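Long-range contacts in pesticidal crystal protein Cry4Aa (Bacillus thuringiensis, PDB 2C9K), which promotes colloid-osmotic lysis of insect midgut epithelial cells by binding to them, as a pore-forming, mosquito-larvicidal toxin: residues K478-G483 with K507-H512; G483-V488 with F502-K507; G497-F502 with T599-K604; I523-N528 with M549-T554; R534-L539 with N590-Y595. All blocks are in the same frame, centred on the assembly; numbering follows the deposited sequence.

Interaction 1: residues K478-G483 with K507-H512; sequences KANSLG and KITCQH
K478 meets the other segment through its carbonyl oxygen, which lies against the tip of I508, O to CD1 3.3 Å. The same oxygen accepts a hydrogen bond from a water molecule that in turn takes the N-H of T509, so water bridges the two backbones. The ammonium group of K478 turns elsewhere, to the carbonyl of D461, the side chain of N464 and a salt bridge with E258. A479 sets its methyl group against the root of I508, CB to CB 3.5 Å. N480 does most of the polar work. Its backbone N donates to K507 O at 3.0 Å, and a chi1 of 51° puts CG between the backbone N and the carbonyl carbon. The amide reaches K507 and T509: OD1 receives NZ of K507 at 2.7 Å, with the ammonium 38° above the amide carbonyl plane, reached by a lysine chain bent at chi2 and chi3. On the other side of the amide, ND2 gives a proton to T509 OG1 at 2.8 Å, in the amide plane, and is also bonded to T323 O. S481 adds the regular pair: its O accepts from K507 N at 2.9 Å, while its own N reaches K507 O only weakly. With N480 and S481 both opposite K507, this is a classic beta bulge. Strand 481-482 forms one margin of a five-stranded antiparallel sheet in the C-terminal domain; strand 505-511 is next in, flanked by strand 584-591, and I508 reaches L587 and F589 there as well as I474 of strand 471-475.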
# COMPACT_ATOMS: atom_id res chain seq x y z
N LYS A 478 -0.46 -10.28 8.70
CA LYS A 478 -1.18 -11.32 7.94
C LYS A 478 -1.49 -12.49 8.86
O LYS A 478 -1.91 -13.55 8.42
CB LYS A 478 -0.35 -11.82 6.75
CG LYS A 478 -0.17 -10.83 5.61
CD LYS A 478 -1.49 -10.48 4.94
CE LYS A 478 -2.16 -11.71 4.35
NZ LYS A 478 -1.29 -12.41 3.37
N ALA A 479 -1.27 -12.28 10.16
CA ALA A 479 -1.53 -13.30 11.16
C ALA A 479 -3.02 -13.34 11.47
O ALA A 479 -3.75 -12.42 11.08
CB ALA A 479 -0.76 -12.98 12.43
N ASN A 480 -3.47 -14.39 12.16
CA ASN A 480 -4.88 -14.52 12.50
C ASN A 480 -5.17 -14.63 14.00
O ASN A 480 -6.32 -14.85 14.40
CB ASN A 480 -5.50 -15.71 11.76
CG ASN A 480 -4.69 -16.99 11.93
OD1 ASN A 480 -4.05 -17.20 12.97
ND2 ASN A 480 -4.73 -17.87 10.93
N SER A 481 -4.14 -14.47 14.82
CA SER A 481 -4.31 -14.54 16.27
C SER A 481 -3.37 -13.56 16.97
O SER A 481 -2.15 -13.55 16.74
CB SER A 481 -4.04 -15.96 16.77
OG SER A 481 -4.16 -16.02 18.18
N LEU A 482 -3.93 -12.75 17.85
CA LEU A 482 -3.14 -11.75 18.56
C LEU A 482 -3.37 -11.75 20.06
O LEU A 482 -4.49 -11.58 20.53
CB LEU A 482 -3.49 -10.37 17.99
CG LEU A 482 -2.80 -9.15 18.58
CD1 LEU A 482 -1.35 -9.10 18.14
CD2 LEU A 482 -3.57 -7.91 18.13
N GLY A 483 -2.30 -11.95 20.82
CA GLY A 483 -2.42 -11.97 22.27
C GLY A 483 -3.04 -10.70 22.83
O GLY A 483 -3.08 -9.65 22.16
N LYS A 507 -0.05 -15.57 16.35
CA LYS A 507 0.15 -16.65 15.39
C LYS A 507 -0.32 -16.37 13.97
O LYS A 507 -1.44 -15.94 13.73
CB LYS A 507 -0.52 -17.93 15.88
CG LYS A 507 -0.41 -19.10 14.91
CD LYS A 507 -1.70 -19.31 14.13
CE LYS A 507 -2.82 -19.73 15.05
NZ LYS A 507 -4.13 -19.53 14.39
N ILE A 508 0.56 -16.62 13.01
CA ILE A 508 0.22 -16.44 11.62
C ILE A 508 0.25 -17.85 11.03
O ILE A 508 1.12 -18.66 11.38
CB ILE A 508 1.24 -15.48 10.93
CG1 ILE A 508 1.61 -15.98 9.55
CG2 ILE A 508 2.47 -15.32 11.77
CD1 ILE A 508 0.55 -15.77 8.52
N THR A 509 -0.72 -18.15 10.17
CA THR A 509 -0.82 -19.46 9.53
C THR A 509 -0.38 -19.39 8.07
O THR A 509 -0.83 -18.53 7.32
CB THR A 509 -2.25 -19.98 9.58
OG1 THR A 509 -2.73 -19.90 10.93
CG2 THR A 509 -2.31 -21.43 9.13
N CYS A 510 0.50 -20.30 7.66
CA CYS A 510 1.00 -20.31 6.28
C CYS A 510 0.75 -21.63 5.57
O CYS A 510 0.67 -22.68 6.21
CB CYS A 510 2.50 -20.03 6.25
SG CYS A 510 2.97 -18.55 7.15
N GLN A 511 0.62 -21.56 4.26
CA GLN A 511 0.40 -22.74 3.44
C GLN A 511 1.63 -22.86 2.55
O GLN A 511 1.94 -21.94 1.80
CB GLN A 511 -0.85 -22.56 2.60
CG GLN A 511 -1.31 -23.83 1.89
CD GLN A 511 -2.61 -23.64 1.11
OE1 GLN A 511 -3.63 -23.22 1.67
NE2 GLN A 511 -2.58 -23.93 -0.18
N HIS A 512 2.34 -23.97 2.65
CA HIS A 512 3.54 -24.16 1.85
C HIS A 512 3.20 -24.45 0.39
O HIS A 512 2.06 -24.81 0.08
CB HIS A 512 4.39 -25.30 2.41
CG HIS A 512 5.80 -25.30 1.90
ND1 HIS A 512 6.45 -26.45 1.50
CD2 HIS A 512 6.68 -24.29 1.72
CE1 HIS A 512 7.67 -26.15 1.10
NE2 HIS A 512 7.84 -24.84 1.22
O HOH W 1 -2.27 -15.80 9.63

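Interaction 2: residues G483-V488 with F502-K507; sequences GTASKV and FKDHFK
The H505 imidazole has G483 CA over one face, a CH-pi contact with CA 3.6 Å from the ring centroid. The F502 ring takes CE2 of F506 on one face, toward the rim, and has H505 CA at its edge, in plane. D504 supplies the third flat group, and its carboxylate is gripped on both oxygens. OD2 accepts A485 N on its syn side at 2.6 Å. OD1 takes the hydroxyl of S486 from above the carboxylate plane, OG to OD1 2.7 Å, while the N-H of H505 approaches it on the anti side, from the opposite face. S486 OG is itself held by K503 N at 2.6 Å, linking that N-H to the acid, and the three donors together hold the carboxylate's rotation. A backbone bond from G483 N to H505 O (2.9 Å) ends the pairing. Farther out, K487 and K503 run side by side with NZ to NZ 4.1 Å; D501, salt-bridged to K487 and more weakly paired with K503, probably offsets the like charges. Both segments hold crossings from one sheet to the other, lying side by side, as expected of the jelly-roll beta sandwich of the third domain in Cry toxins.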
# COMPACT_ATOMS: atom_id res chain seq x y z
N GLY A 483 -2.30 -11.95 20.82
CA GLY A 483 -2.42 -11.97 22.27
C GLY A 483 -3.04 -10.70 22.83
O GLY A 483 -3.08 -9.65 22.16
N THR A 484 -3.52 -10.77 24.08
CA THR A 484 -4.16 -9.62 24.71
C THR A 484 -3.20 -8.49 25.06
O THR A 484 -3.57 -7.33 25.00
CB THR A 484 -4.89 -10.01 25.98
OG1 THR A 484 -5.67 -11.18 25.74
CG2 THR A 484 -5.82 -8.88 26.41
N ALA A 485 -1.98 -8.82 25.44
CA ALA A 485 -1.01 -7.79 25.80
C ALA A 485 -0.48 -7.06 24.56
O ALA A 485 -0.01 -5.92 24.66
CB ALA A 485 0.15 -8.41 26.57
N SER A 486 -0.56 -7.71 23.41
CA SER A 486 -0.07 -7.13 22.16
C SER A 486 -1.10 -6.31 21.41
O SER A 486 -2.28 -6.35 21.73
CB SER A 486 0.45 -8.25 21.26
OG SER A 486 1.46 -8.96 21.94
N LYS A 487 -0.66 -5.55 20.42
CA LYS A 487 -1.58 -4.74 19.64
C LYS A 487 -0.99 -4.36 18.29
O LYS A 487 0.21 -4.43 18.08
CB LYS A 487 -1.97 -3.47 20.42
CG LYS A 487 -0.83 -2.50 20.68
CD LYS A 487 -1.33 -1.28 21.43
CE LYS A 487 -0.23 -0.25 21.67
NZ LYS A 487 0.89 -0.79 22.48
N VAL A 488 -1.86 -3.99 17.36
CA VAL A 488 -1.41 -3.59 16.04
C VAL A 488 -1.26 -2.07 16.01
O VAL A 488 -2.22 -1.35 16.26
CB VAL A 488 -2.42 -4.00 14.94
CG1 VAL A 488 -1.96 -3.48 13.58
CG2 VAL A 488 -2.59 -5.52 14.90
N PHE A 502 4.51 -6.60 19.64
CA PHE A 502 4.69 -7.90 20.27
C PHE A 502 4.93 -7.86 21.78
O PHE A 502 6.04 -7.58 22.23
CB PHE A 502 5.84 -8.62 19.56
CG PHE A 502 5.92 -10.09 19.84
CD1 PHE A 502 4.77 -10.83 20.09
CD2 PHE A 502 7.14 -10.75 19.79
CE1 PHE A 502 4.84 -12.22 20.29
CE2 PHE A 502 7.22 -12.14 19.98
CZ PHE A 502 6.07 -12.87 20.23
N LYS A 503 3.90 -8.16 22.56
CA LYS A 503 4.01 -8.18 24.02
C LYS A 503 4.00 -9.62 24.58
O LYS A 503 4.80 -9.96 25.46
CB LYS A 503 2.86 -7.38 24.65
CG LYS A 503 3.27 -6.02 25.23
CD LYS A 503 3.91 -5.13 24.19
CE LYS A 503 4.36 -3.79 24.77
NZ LYS A 503 3.24 -2.86 25.08
N ASP A 504 3.11 -10.46 24.07
CA ASP A 504 2.99 -11.83 24.53
C ASP A 504 3.18 -12.87 23.42
O ASP A 504 4.25 -13.46 23.27
CB ASP A 504 1.63 -12.05 25.19
CG ASP A 504 0.49 -11.33 24.47
OD1 ASP A 504 0.58 -11.16 23.23
OD2 ASP A 504 -0.49 -10.94 25.14
N HIS A 505 2.12 -13.09 22.66
CA HIS A 505 2.14 -14.06 21.58
C HIS A 505 1.27 -13.61 20.42
O HIS A 505 0.48 -12.68 20.55
CB HIS A 505 1.61 -15.38 22.11
CG HIS A 505 0.22 -15.28 22.66
ND1 HIS A 505 -0.06 -14.65 23.86
CD2 HIS A 505 -0.97 -15.69 22.17
CE1 HIS A 505 -1.36 -14.68 24.08
NE2 HIS A 505 -1.94 -15.31 23.07
N PHE A 506 1.43 -14.27 19.27
CA PHE A 506 0.63 -14.01 18.08
C PHE A 506 0.95 -15.12 17.10
O PHE A 506 2.08 -15.59 17.06
CB PHE A 506 0.92 -12.61 17.49
CG PHE A 506 2.22 -12.49 16.72
CD1 PHE A 506 2.30 -12.91 15.39
CD2 PHE A 506 3.34 -11.91 17.31
CE1 PHE A 506 3.49 -12.74 14.66
CE2 PHE A 506 4.53 -11.73 16.59
CZ PHE A 506 4.60 -12.15 15.27
N LYS A 507 -0.05 -15.57 16.35
CA LYS A 507 0.15 -16.65 15.39
C LYS A 507 -0.32 -16.37 13.97
O LYS A 507 -1.44 -15.94 13.73
CB LYS A 507 -0.52 -17.93 15.88
CG LYS A 507 -0.41 -19.10 14.91
CD LYS A 507 -1.70 -19.31 14.13
CE LYS A 507 -2.82 -19.73 15.05
NZ LYS A 507 -4.13 -19.53 14.39

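Interaction 3: residues G497-F502 with T599-K604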
# COMPACT_ATOMS: atom_id res chain seq x y z
N GLY A 497 2.44 -1.03 5.48
CA GLY A 497 1.29 -1.35 6.31
C GLY A 497 1.62 -1.28 7.78
O GLY A 497 2.70 -0.84 8.15
N ASP A 498 0.70 -1.73 8.63
CA ASP A 498 0.91 -1.68 10.07
C ASP A 498 1.85 -2.75 10.63
O ASP A 498 2.25 -3.68 9.92
CB ASP A 498 -0.44 -1.76 10.78
CG ASP A 498 -1.40 -0.69 10.29
OD1 ASP A 498 -0.94 0.45 10.05
OD2 ASP A 498 -2.60 -0.99 10.15
N LEU A 499 2.18 -2.61 11.91
CA LEU A 499 3.08 -3.53 12.60
C LEU A 499 2.47 -4.07 13.90
O LEU A 499 1.53 -3.50 14.44
CB LEU A 499 4.39 -2.83 12.97
CG LEU A 499 5.01 -1.81 12.02
CD1 LEU A 499 6.03 -0.98 12.78
CD2 LEU A 499 5.64 -2.50 10.83
N ILE A 500 3.03 -5.17 14.39
CA ILE A 500 2.57 -5.79 15.64
C ILE A 500 3.44 -5.33 16.80
O ILE A 500 4.67 -5.35 16.71
CB ILE A 500 2.67 -7.35 15.60
CG1 ILE A 500 1.58 -7.94 14.69
CG2 ILE A 500 2.53 -7.92 17.01
CD1 ILE A 500 1.57 -9.46 14.69
N ASP A 501 2.79 -4.91 17.88
CA ASP A 501 3.46 -4.48 19.11
C ASP A 501 3.51 -5.77 19.93
O ASP A 501 2.66 -6.01 20.79
CB ASP A 501 2.64 -3.42 19.83
CG ASP A 501 3.46 -2.62 20.85
OD1 ASP A 501 4.28 -3.23 21.57
OD2 ASP A 501 3.27 -1.38 20.93
N PHE A 502 4.51 -6.60 19.64
CA PHE A 502 4.69 -7.90 20.27
C PHE A 502 4.93 -7.86 21.78
O PHE A 502 6.04 -7.58 22.23
CB PHE A 502 5.84 -8.62 19.56
CG PHE A 502 5.92 -10.09 19.84
CD1 PHE A 502 4.77 -10.83 20.09
CD2 PHE A 502 7.14 -10.75 19.79
CE1 PHE A 502 4.84 -12.22 20.29
CE2 PHE A 502 7.22 -12.14 19.98
CZ PHE A 502 6.07 -12.87 20.23
N THR A 599 9.97 -2.16 24.05
CA THR A 599 9.02 -2.26 22.94
C THR A 599 9.63 -2.93 21.73
O THR A 599 10.74 -2.59 21.31
CB THR A 599 8.53 -0.86 22.49
OG1 THR A 599 7.74 -0.25 23.53
CG2 THR A 599 7.69 -0.98 21.23
N VAL A 600 8.91 -3.89 21.16
CA VAL A 600 9.36 -4.60 19.97
C VAL A 600 8.27 -4.49 18.90
O VAL A 600 7.11 -4.82 19.15
CB VAL A 600 9.62 -6.10 20.27
CG1 VAL A 600 10.00 -6.84 18.99
CG2 VAL A 600 10.73 -6.23 21.30
N LEU A 601 8.64 -4.00 17.73
CA LEU A 601 7.67 -3.87 16.65
C LEU A 601 7.99 -4.87 15.54
O LEU A 601 9.02 -4.78 14.89
CB LEU A 601 7.67 -2.44 16.11
CG LEU A 601 7.29 -1.37 17.14
CD1 LEU A 601 7.35 0.00 16.50
CD2 LEU A 601 5.89 -1.63 17.69
N ILE A 602 7.09 -5.83 15.35
CA ILE A 602 7.28 -6.84 14.32
C ILE A 602 6.72 -6.39 12.98
O ILE A 602 5.52 -6.13 12.86
CB ILE A 602 6.59 -8.16 14.69
CG1 ILE A 602 7.25 -8.79 15.91
CG2 ILE A 602 6.66 -9.11 13.52
CD1 ILE A 602 8.66 -9.25 15.68
N ASP A 603 7.58 -6.34 11.98
CA ASP A 603 7.18 -5.92 10.64
C ASP A 603 6.94 -7.09 9.67
O ASP A 603 5.80 -7.39 9.32
CB ASP A 603 8.23 -4.97 10.08
CG ASP A 603 7.98 -4.60 8.64
OD1 ASP A 603 6.80 -4.40 8.28
OD2 ASP A 603 8.97 -4.50 7.88
N LYS A 604 8.02 -7.74 9.25
CA LYS A 604 7.92 -8.84 8.29
C LYS A 604 8.53 -10.16 8.79
O LYS A 604 9.53 -10.16 9.51
CB LYS A 604 8.61 -8.47 6.97
CG LYS A 604 8.34 -7.08 6.41
CD LYS A 604 7.04 -7.00 5.65
CE LYS A 604 6.93 -5.67 4.88
NZ LYS A 604 6.96 -4.44 5.74
O HOH W 2 2.86 -6.53 9.84
O HOH W 3 4.51 -3.28 7.88
O HOH W 4 5.16 -0.46 23.01
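L499 CG stands anti to the carbonyl carbon (chi1 -38°), and its two methyls part from there to D603 and L601. CD2 goes to the aspartate, 3.4 Å from D603 OD1, and CD1 to L601 CB at 4.0 Å, the two leucines crossing at about a right angle. I602 CG1, also anti to its carbonyl carbon (chi1 -66°), meets F502 CB at 3.9 Å. Between these groups the strands pair antiparallel. I500 and I602 form a hydrogen-bonded pair, I500 N giving a nearly straight bond to I602 O of 3.1 Å and I602 N returning one to I500 O. Their side chains lie on one face, turned to F506 of the facing sheet. D501 and L601, a non-hydrogen-bonded pair, point to the other face, where L601 CD2 packs on D501 CA. Pairing then fades: D501 is the centre of an inverse gamma turn, and F502 N reaches V600 O only weakly. Water takes over at both ends. One molecule joins D498 O to D603 O; another links D501 OD2 with T599 OG1, whose other partners are K487 and the Y560 hydroxyl respectively. D603 OD1 uses its syn lone pair for the salt bridge to K604 NZ, 2.5 Å, and OD2 is salt-bridged to R524. The contact thus buries two carboxylates beside leucine side chains, on the face away from F506, but cationic partners would favour their charged form: K487 joins water at D501 OD2, and K604 and R524 engage both D603 oxygens.

Interaction 4: residues I523-N528 with M549-T554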
# COMPACT_ATOMS: atom_id res chain seq x y z
N ILE A 523 13.44 -12.34 10.66
CA ILE A 523 12.48 -11.32 11.09
C ILE A 523 12.95 -9.86 10.91
O ILE A 523 14.09 -9.53 11.24
CB ILE A 523 12.11 -11.55 12.58
CG1 ILE A 523 11.12 -12.70 12.69
CG2 ILE A 523 11.52 -10.31 13.20
CD1 ILE A 523 10.86 -13.08 14.11
N ARG A 524 12.07 -9.01 10.40
CA ARG A 524 12.37 -7.58 10.21
C ARG A 524 11.57 -6.88 11.30
O ARG A 524 10.35 -6.76 11.21
CB ARG A 524 11.91 -7.09 8.83
CG ARG A 524 12.33 -5.65 8.50
CD ARG A 524 12.16 -5.31 7.02
NE ARG A 524 12.80 -4.06 6.61
CZ ARG A 524 12.26 -2.84 6.71
NH1 ARG A 524 11.04 -2.68 7.21
NH2 ARG A 524 12.93 -1.78 6.29
N TYR A 525 12.27 -6.41 12.33
CA TYR A 525 11.62 -5.77 13.47
C TYR A 525 12.29 -4.48 13.88
O TYR A 525 13.34 -4.11 13.36
CB TYR A 525 11.69 -6.71 14.67
CG TYR A 525 13.10 -6.76 15.22
CD1 TYR A 525 13.42 -6.17 16.45
CD2 TYR A 525 14.14 -7.30 14.46
CE1 TYR A 525 14.74 -6.12 16.90
CE2 TYR A 525 15.46 -7.24 14.91
CZ TYR A 525 15.75 -6.65 16.12
OH TYR A 525 17.05 -6.59 16.55
N ALA A 526 11.68 -3.82 14.86
CA ALA A 526 12.18 -2.58 15.44
C ALA A 526 12.13 -2.83 16.94
O ALA A 526 11.32 -3.63 17.42
CB ALA A 526 11.28 -1.41 15.07
N SER A 527 12.98 -2.15 17.70
CA SER A 527 13.01 -2.37 19.14
C SER A 527 13.89 -1.38 19.88
O SER A 527 15.00 -1.10 19.45
CB SER A 527 13.51 -3.78 19.44
OG SER A 527 13.71 -3.98 20.83
N ASN A 528 13.38 -0.84 20.98
CA ASN A 528 14.18 0.07 21.77
C ASN A 528 14.83 -0.79 22.86
O ASN A 528 15.36 -1.86 22.55
CB ASN A 528 13.32 1.19 22.38
CG ASN A 528 12.04 0.67 23.00
OD1 ASN A 528 11.99 -0.47 23.48
ND2 ASN A 528 11.00 1.50 23.02
N MET A 549 15.42 -16.70 19.87
CA MET A 549 16.53 -15.77 19.78
C MET A 549 16.27 -14.45 20.53
O MET A 549 15.13 -14.11 20.85
CB MET A 549 16.84 -15.50 18.30
CG MET A 549 15.72 -14.83 17.53
SD MET A 549 16.08 -14.49 15.78
CE MET A 549 17.82 -13.96 15.87
N ALA A 550 17.35 -13.73 20.81
CA ALA A 550 17.28 -12.45 21.49
C ALA A 550 17.33 -11.34 20.45
O ALA A 550 18.13 -11.39 19.52
CB ALA A 550 18.44 -12.31 22.45
N LEU A 551 16.47 -10.34 20.61
CA LEU A 551 16.43 -9.22 19.69
C LEU A 551 17.35 -8.12 20.21
O LEU A 551 17.61 -8.04 21.41
CB LEU A 551 14.99 -8.70 19.56
CG LEU A 551 14.01 -9.66 18.88
CD1 LEU A 551 12.63 -9.03 18.86
CD2 LEU A 551 14.48 -9.95 17.46
N ASN A 552 17.84 -7.27 19.31
CA ASN A 552 18.74 -6.19 19.70
C ASN A 552 18.04 -4.84 19.62
O ASN A 552 17.05 -4.68 18.91
CB ASN A 552 19.95 -6.15 18.77
CG ASN A 552 20.71 -7.46 18.74
OD1 ASN A 552 21.31 -7.81 17.73
ND2 ASN A 552 20.69 -8.18 19.86
N PRO A 553 18.54 -3.85 20.38
CA PRO A 553 17.93 -2.52 20.34
C PRO A 553 18.19 -2.00 18.94
O PRO A 553 19.21 -2.34 18.35
CB PRO A 553 18.71 -1.76 21.39
CG PRO A 553 19.14 -2.83 22.33
CD PRO A 553 19.57 -3.93 21.43
N THR A 554 17.29 -1.19 18.40
CA THR A 554 17.49 -0.67 17.05
C THR A 554 17.19 0.82 16.97
O THR A 554 17.61 1.51 16.04
CB THR A 554 16.60 -1.42 16.05
OG1 THR A 554 15.23 -1.06 16.25
CG2 THR A 554 16.75 -2.93 16.25
O HOH W 5 15.53 -6.13 22.03
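T554 OG1 has two partners: it accepts the backbone N-H of S527 at 2.9 Å and is hydrogen-bonded to D567 O. Its chi1 of 71° sets the hydroxyl between the backbone N and the carbonyl carbon. T554 N answers with a bond to S527 O, approaching nearly along the C=O axis; it is modelled very short, so its length means little. One threonine therefore serves both the N-H and the C=O of S527, much as a paired strand residue would, although the two chain directions are 71° apart. Y525 carries the apolar half. L551 and the ring slide past each other in opposite directions, CD2 3.7 Å above the plane and over its centre in a CH-pi contact, while L551 CB rests 3.7 Å from CE1. At the ring's edge, in plane, sits N552 O, 3.4 Å from CE1. The phenol oxygen accepts N552 N, OH to N 3.0 Å, and T554 CG2 closes in beside it. L551 also packs on V600, I537 and L571, side chains from three other strands of the sandwich. The chemistry is that of a loop fastened to a strand end: the segment after strand 545-550 is leaving its own sheet, L551 still being backbone-bonded to A535, and two backbone N-H groups bound to side-chain hydroxyls, with one direct backbone bond, stand in for regular pairing, leucine on tyrosine filling the interior side.

Interaction 5: residues R534-L539 with N590-Y595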
# COMPACT_ATOMS: atom_id res chain seq x y z
N ARG A 534 17.19 -7.10 26.46
CA ARG A 534 16.76 -7.60 25.17
C ARG A 534 15.51 -8.46 25.29
O ARG A 534 15.40 -9.28 26.21
CB ARG A 534 17.87 -8.42 24.51
CG ARG A 534 19.21 -7.73 24.49
CD ARG A 534 20.31 -8.75 24.27
NE ARG A 534 20.48 -9.12 22.87
CZ ARG A 534 21.16 -10.18 22.45
NH1 ARG A 534 21.74 -10.99 23.33
NH2 ARG A 534 21.29 -10.42 21.16
N ALA A 535 14.58 -8.28 24.37
CA ALA A 535 13.37 -9.08 24.36
C ALA A 535 13.78 -10.41 23.75
O ALA A 535 14.70 -10.47 22.93
CB ALA A 535 12.30 -8.41 23.50
N VAL A 536 13.14 -11.48 24.17
CA VAL A 536 13.45 -12.80 23.65
C VAL A 536 12.21 -13.32 22.94
O VAL A 536 11.10 -13.19 23.45
CB VAL A 536 13.85 -13.76 24.79
CG1 VAL A 536 13.83 -15.20 24.32
CG2 VAL A 536 15.23 -13.40 25.27
N ILE A 537 12.40 -13.92 21.77
CA ILE A 537 11.29 -14.44 20.98
C ILE A 537 11.37 -15.93 20.67
O ILE A 537 12.35 -16.40 20.11
CB ILE A 537 11.18 -13.68 19.67
CG1 ILE A 537 12.57 -13.63 19.01
CG2 ILE A 537 10.61 -12.30 19.92
CD1 ILE A 537 12.67 -12.76 17.79
N ASN A 538 10.31 -16.65 21.01
CA ASN A 538 10.27 -18.08 20.76
C ASN A 538 9.22 -18.40 19.71
O ASN A 538 8.06 -18.03 19.83
CB ASN A 538 9.99 -18.83 22.05
CG ASN A 538 11.09 -18.65 23.07
OD1 ASN A 538 12.22 -19.07 22.84
ND2 ASN A 538 10.77 -18.00 24.18
N LEU A 539 9.67 -19.10 18.68
CA LEU A 539 8.84 -19.49 17.55
C LEU A 539 8.57 -20.99 17.64
O LEU A 539 9.50 -21.80 17.58
CB LEU A 539 9.61 -19.22 16.25
CG LEU A 539 8.96 -18.60 15.02
CD1 LEU A 539 9.90 -18.88 13.84
CD2 LEU A 539 7.59 -19.18 14.75
N ASN A 590 6.00 -16.30 20.56
CA ASN A 590 5.86 -15.98 21.98
C ASN A 590 7.02 -15.12 22.44
O ASN A 590 8.13 -15.22 21.92
CB ASN A 590 5.84 -17.24 22.84
CG ASN A 590 4.44 -17.78 23.06
OD1 ASN A 590 4.08 -18.82 22.52
ND2 ASN A 590 3.65 -17.07 23.86
N ARG A 591 6.75 -14.26 23.42
CA ARG A 591 7.77 -13.42 24.01
C ARG A 591 7.92 -13.90 25.45
O ARG A 591 6.94 -13.95 26.18
CB ARG A 591 7.35 -11.95 23.97
CG ARG A 591 8.38 -11.05 24.59
CD ARG A 591 8.20 -9.61 24.21
NE ARG A 591 9.17 -8.80 24.93
CZ ARG A 591 9.26 -7.49 24.85
NH1 ARG A 591 8.42 -6.82 24.06
NH2 ARG A 591 10.17 -6.84 25.56
N SER A 592 9.14 -14.26 25.85
CA SER A 592 9.34 -14.77 27.20
C SER A 592 10.10 -13.86 28.15
O SER A 592 10.01 -14.02 29.37
CB SER A 592 10.05 -16.11 27.13
OG SER A 592 11.25 -15.98 26.40
N ASP A 593 10.85 -12.90 27.61
CA ASP A 593 11.62 -11.99 28.45
C ASP A 593 10.73 -11.25 29.44
O ASP A 593 9.52 -11.22 29.28
CB ASP A 593 12.38 -10.97 27.58
CG ASP A 593 11.45 -10.06 26.80
OD1 ASP A 593 10.84 -10.53 25.81
OD2 ASP A 593 11.33 -8.88 27.17
N VAL A 594 11.34 -10.65 30.45
CA VAL A 594 10.61 -9.92 31.48
C VAL A 594 10.56 -8.42 31.20
O VAL A 594 9.70 -7.71 31.71
CB VAL A 594 11.27 -10.12 32.86
CG1 VAL A 594 10.75 -9.10 33.85
CG2 VAL A 594 10.97 -11.51 33.37
N TYR A 595 11.49 -7.95 30.38
CA TYR A 595 11.60 -6.53 30.05
C TYR A 595 10.38 -5.90 29.37
O TYR A 595 10.46 -5.45 28.23
CB TYR A 595 12.86 -6.34 29.21
CG TYR A 595 14.05 -7.07 29.80
CD1 TYR A 595 14.63 -8.15 29.15
CD2 TYR A 595 14.54 -6.72 31.06
CE1 TYR A 595 15.67 -8.87 29.74
CE2 TYR A 595 15.57 -7.42 31.66
CZ TYR A 595 16.13 -8.50 31.00
OH TYR A 595 17.14 -9.22 31.61
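N538 and N590 face each other across the strands and, with V536, bury more surface here than any other residue. Their backbones form the hydrogen-bonded antiparallel pair: N538 N donates to N590 O at 2.8 Å, close to straight at 168°, and N590 N donates back to N538 O. N538 CG stands anti to the carbonyl carbon (chi1 -64°), and the amide reaches the partner chain, ND2 3.0 Å from S592 OG, a weak bond. N590 lays its CB beside N538 O. I537 and R591 are the adjacent non-hydrogen-bonded pair, on the opposite face, where I537 touches F502 and L551. Strands 536-541 and 584-591 are neighbours in the five-stranded sheet of the domain's jelly-roll sandwich, and the two asparagines are on its outward side. V536 marks the place where strand pairing gives way to loop. Its O still accepts S592 N at 3.3 Å, and CG1, anti to the backbone N, packs against S592 OG at 3.4 Å. Beyond it A535 CB sits over one face of the R591 guanidinium, toward the rim, 3.4 Å from NH2. R591 is stretched out from CG to NE and bridges to D593, with NH2 meeting the syn lone pair of OD2 in the guanidinium plane at 2.8 Å; NH2 also holds T598 O, and NH1 holds F502 O. At the far end Y595 presents its ring edge to R534 O, CD1 to O 3.2 Å.

In the fold
All five contacts lie in the C-terminal domain. Interactions 1 and 5 belong to one sheet: 1, buried, at a margin; 5, at the surface, between the middle strand 584-591 and its neighbour 536-541. Interaction 3, the buried pairing of the opposite sheet, joins interaction 4, also buried, through R524 and D603 and through backbone bonding of A526 with L601. Interaction 2, partly buried, shares G483 and K507 with interaction 1 and F502 with interaction 3, tying the sheets together. Chemistry follows place: an asparagine bridging lysine and threonine at the bulge in 1, carboxylate and serine gathering backbone N-H groups in 2, aliphatic pairs and bridged carboxylates in 3, leucine on tyrosine in 4, amides with an arginine salt bridge in 5.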